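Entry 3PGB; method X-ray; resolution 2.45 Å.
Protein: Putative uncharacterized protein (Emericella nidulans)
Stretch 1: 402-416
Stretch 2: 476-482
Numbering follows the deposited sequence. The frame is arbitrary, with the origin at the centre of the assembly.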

# COMPACT_ATOMS: atom_id res chain seq x y z
N LEU A 402 7.00 24.88 -3.89
CA LEU A 402 5.68 24.70 -4.44
C LEU A 402 5.90 24.51 -5.94
O LEU A 402 6.15 25.48 -6.66
N ASP A 403 5.82 23.26 -6.39
CA ASP A 403 6.37 22.86 -7.69
C ASP A 403 5.67 23.40 -8.93
O ASP A 403 6.28 23.43 -10.00
N SER A 404 4.42 23.83 -8.82
CA SER A 404 3.71 24.34 -9.99
C SER A 404 4.30 25.68 -10.46
O SER A 404 4.04 26.10 -11.58
N TYR A 405 5.08 26.33 -9.61
CA TYR A 405 5.88 27.49 -10.01
C TYR A 405 6.82 27.10 -11.16
O TYR A 405 6.92 27.81 -12.16
N TYR A 406 7.50 25.97 -11.00
CA TYR A 406 8.38 25.46 -12.04
C TYR A 406 7.55 24.77 -13.12
O TYR A 406 7.88 24.86 -14.31
N GLY A 407 6.47 24.12 -12.67
CA GLY A 407 5.54 23.43 -13.55
C GLY A 407 5.85 21.95 -13.70
O GLY A 407 7.00 21.59 -13.88
N PHE A 408 4.83 21.11 -13.62
CA PHE A 408 4.98 19.67 -13.91
C PHE A 408 5.02 19.39 -15.42
O PHE A 408 5.74 18.50 -15.87
N GLY A 409 4.24 20.13 -16.19
CA GLY A 409 4.14 19.94 -17.64
C GLY A 409 5.42 20.11 -18.45
O GLY A 409 5.64 19.37 -19.41
N PRO A 410 6.27 21.09 -18.09
CA PRO A 410 7.53 21.27 -18.82
C PRO A 410 8.55 20.14 -18.63
O PRO A 410 9.41 19.92 -19.49
N TYR A 411 8.45 19.44 -17.50
CA TYR A 411 9.41 18.40 -17.16
C TYR A 411 8.77 17.01 -17.18
O TYR A 411 9.26 16.09 -16.54
N ALA A 412 7.68 16.87 -17.93
CA ALA A 412 7.08 15.56 -18.17
C ALA A 412 7.76 14.90 -19.38
O ALA A 412 7.15 14.71 -20.42
N PHE A 413 9.04 14.57 -19.22
CA PHE A 413 9.88 14.10 -20.32
C PHE A 413 9.44 12.75 -20.88
O PHE A 413 8.63 12.05 -20.29
N GLU A 414 9.99 12.39 -22.03
CA GLU A 414 9.71 11.09 -22.65
C GLU A 414 10.12 9.96 -21.70
O GLU A 414 11.15 10.05 -21.04
N LEU A 415 9.29 8.93 -21.63
CA LEU A 415 9.53 7.78 -20.76
C LEU A 415 10.47 6.78 -21.43
O LEU A 415 10.50 6.68 -22.65
N LEU A 416 11.25 6.05 -20.63
CA LEU A 416 12.04 4.95 -21.16
C LEU A 416 11.12 3.75 -21.29
O LEU A 416 10.62 3.22 -20.30
N ARG A 476 -0.19 6.75 -16.83
CA ARG A 476 0.96 7.23 -16.07
C ARG A 476 1.71 8.39 -16.72
O ARG A 476 1.83 8.48 -17.94
N SER A 477 2.22 9.26 -15.86
CA SER A 477 3.09 10.36 -16.23
C SER A 477 4.23 10.42 -15.23
O SER A 477 4.08 9.99 -14.08
N VAL A 478 5.37 10.94 -15.67
CA VAL A 478 6.49 11.17 -14.79
C VAL A 478 7.06 12.55 -15.07
O VAL A 478 7.48 12.82 -16.19
N SER A 479 7.06 13.41 -14.05
CA SER A 479 7.69 14.72 -14.13
C SER A 479 8.97 14.71 -13.32
O SER A 479 8.99 14.20 -12.20
N THR A 480 10.03 15.26 -13.89
CA THR A 480 11.31 15.38 -13.20
C THR A 480 11.68 16.85 -13.09
O THR A 480 12.30 17.41 -13.98
N ILE A 481 11.28 17.46 -11.97
CA ILE A 481 11.56 18.87 -11.70
C ILE A 481 12.90 18.97 -11.00
O ILE A 481 13.02 18.65 -9.81
N GLY A 482 13.92 19.41 -11.73
CA GLY A 482 15.27 19.48 -11.20
C GLY A 482 15.69 18.11 -10.69
O GLY A 482 15.85 17.17 -11.47

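Two hydrogen bonds join the stretches, and both acceptors are backbone carbonyls of the first. The donor of one is a side chain: Ser-479, with chi1 at -76° (m), brings OG to 2.7 Å from Phe-408 O, which satisfies the hydroxyl as a donor without help from another side chain. The same carbonyl also receives a weak bond from Tyr-411 N, 3.3 Å from Phe-408 O, so it serves both its own turn and the incoming strand. The second bond is purely backbone. Thr-480 N lies 2.9 Å from Tyr-411 O, and the angle of 163° at the hydrogen makes it nearly linear. Tyr-411 O is crowded with further donors: Phe-413 N approaches it at 3.1 Å in a weak bond, and Ser-479 CA makes a CA-H...O contact of 3.2 Å with it.

Val-478 O is met less strongly across the interface. Ala-412 CA stands 3.4 Å from Val-478 O, with 153° at the hydrogen, which supports a CA-H...O contact. Phe-413 N is 3.8 Å from Val-478 O, too far to count as a hydrogen bond. These contacts gather where the backbones run closest, Ala-412 CA and Ser-479 CA being 4.2 Å apart.

Beside this polar seam, Ile-481 supplies the largest buried area of any residue in the contact, 118 Å². Its CA-to-CB bond points sideways, but chi1 of -57° (m) and chi2 of 153° (t) carry its end nearer to the first stretch. CD1 of Ile-481 sits 3.9 Å from the centroid of the Phe-408 ring and 14° off the normal, a CH-pi contact over the face; Phe-408 itself is an m rotamer (chi1 -77°). Ile-481 CD1 also lies 3.7 Å from Asp-403 CB, so Asp-403, which points toward the second stretch, contributes an aliphatic contact here. Ile-481 CG2 packs 3.9 Å from Tyr-406 CB, while the end of Tyr-406 leads away and its OH is hydrogen-bonded elsewhere in the structure. Tyr-411, also m (chi1 -50°), points its CA-to-CB bond toward the second stretch and places CD2 4.1 Å from Ile-481 CG1.

A smaller apolar contact lies farther along. Leu-415 (m, t) points toward the second stretch and sets CD2 3.8 Å from CB of Val-478, whose chi1 is t. Thr-480, an m rotamer, has its CB 4.3 Å from Phe-413 CD2, but its OG1 is satisfied elsewhere in the structure.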

# COMPACT_ATOMS: atom_id res chain seq x y z
CB LEU A 402 4.80 25.91 -4.13
CG LEU A 402 4.47 26.08 -2.63
CD1 LEU A 402 3.96 27.48 -2.33
CD2 LEU A 402 3.47 25.02 -2.16
CB ASP A 403 6.46 21.33 -7.78
CG ASP A 403 7.68 20.77 -7.06
OD1 ASP A 403 8.74 21.44 -7.06
OD2 ASP A 403 7.57 19.65 -6.51
CB SER A 404 2.21 24.45 -9.74
OG SER A 404 1.92 25.53 -8.89
CB TYR A 405 6.69 28.02 -8.83
CG TYR A 405 7.66 29.13 -9.18
CD1 TYR A 405 7.23 30.45 -9.29
CD2 TYR A 405 9.01 28.86 -9.40
CE1 TYR A 405 8.12 31.48 -9.62
CE2 TYR A 405 9.91 29.89 -9.73
CZ TYR A 405 9.45 31.19 -9.84
OH TYR A 405 10.32 32.20 -10.16
CB TYR A 406 9.41 24.50 -11.44
CG TYR A 406 10.27 25.16 -10.39
CD1 TYR A 406 9.99 25.01 -9.03
CD2 TYR A 406 11.36 25.97 -10.75
CE1 TYR A 406 10.76 25.63 -8.07
CE2 TYR A 406 12.15 26.59 -9.78
CZ TYR A 406 11.84 26.42 -8.45
OH TYR A 406 12.62 27.04 -7.48
CB PHE A 408 3.84 18.87 -13.26
CG PHE A 408 4.01 18.68 -11.79
CD1 PHE A 408 4.59 17.53 -11.29
CD2 PHE A 408 3.60 19.66 -10.89
CE1 PHE A 408 4.77 17.34 -9.93
CE2 PHE A 408 3.78 19.48 -9.52
CZ PHE A 408 4.36 18.32 -9.05
CB PRO A 410 8.10 22.58 -18.24
CG PRO A 410 6.94 23.27 -17.68
CD PRO A 410 6.03 22.21 -17.17
CB TYR A 411 10.04 18.70 -15.81
CG TYR A 411 10.56 20.11 -15.72
CD1 TYR A 411 11.74 20.48 -16.35
CD2 TYR A 411 9.86 21.08 -15.02
CE1 TYR A 411 12.22 21.78 -16.29
CE2 TYR A 411 10.32 22.39 -14.95
CZ TYR A 411 11.50 22.73 -15.59
OH TYR A 411 11.98 24.01 -15.52
CB ALA A 412 5.58 15.70 -18.40
CB PHE A 413 11.34 13.98 -19.86
CG PHE A 413 11.96 15.28 -19.44
CD1 PHE A 413 11.96 16.38 -20.29
CD2 PHE A 413 12.56 15.41 -18.19
CE1 PHE A 413 12.55 17.58 -19.90
CE2 PHE A 413 13.14 16.60 -17.79
CZ PHE A 413 13.14 17.69 -18.64
CB GLU A 414 10.45 10.98 -23.99
CG GLU A 414 10.31 9.63 -24.72
CD GLU A 414 10.88 9.65 -26.13
OE1 GLU A 414 11.66 10.57 -26.46
OE2 GLU A 414 10.57 8.73 -26.91
CB LEU A 415 8.21 7.10 -20.42
CG LEU A 415 7.16 7.99 -19.76
CD1 LEU A 415 5.87 7.22 -19.51
CD2 LEU A 415 7.69 8.57 -18.46
CB LEU A 416 13.23 4.62 -20.26
CG LEU A 416 14.31 5.69 -20.12
CD1 LEU A 416 15.53 5.11 -19.42
CD2 LEU A 416 14.72 6.28 -21.47
CB ARG A 476 1.91 6.07 -15.81
CG ARG A 476 3.23 6.45 -15.18
CD ARG A 476 4.00 5.22 -14.80
NE ARG A 476 3.28 4.39 -13.84
CZ ARG A 476 3.60 3.14 -13.54
NH1 ARG A 476 4.64 2.54 -14.12
NH2 ARG A 476 2.88 2.46 -12.64
CB SER A 477 2.32 11.68 -16.22
OG SER A 477 3.20 12.78 -16.40
CB VAL A 478 7.61 10.14 -14.99
CG1 VAL A 478 8.82 10.49 -14.11
CG2 VAL A 478 7.11 8.73 -14.69
CB SER A 479 6.75 15.80 -13.61
OG SER A 479 5.74 16.11 -14.54
CB THR A 480 12.43 14.61 -13.93
OG1 THR A 480 12.06 13.24 -14.07
CG2 THR A 480 13.74 14.71 -13.15
CB ILE A 481 10.48 19.49 -10.80
CG1 ILE A 481 9.09 19.33 -11.43
CG2 ILE A 481 10.80 20.96 -10.55
CD1 ILE A 481 7.98 19.31 -10.42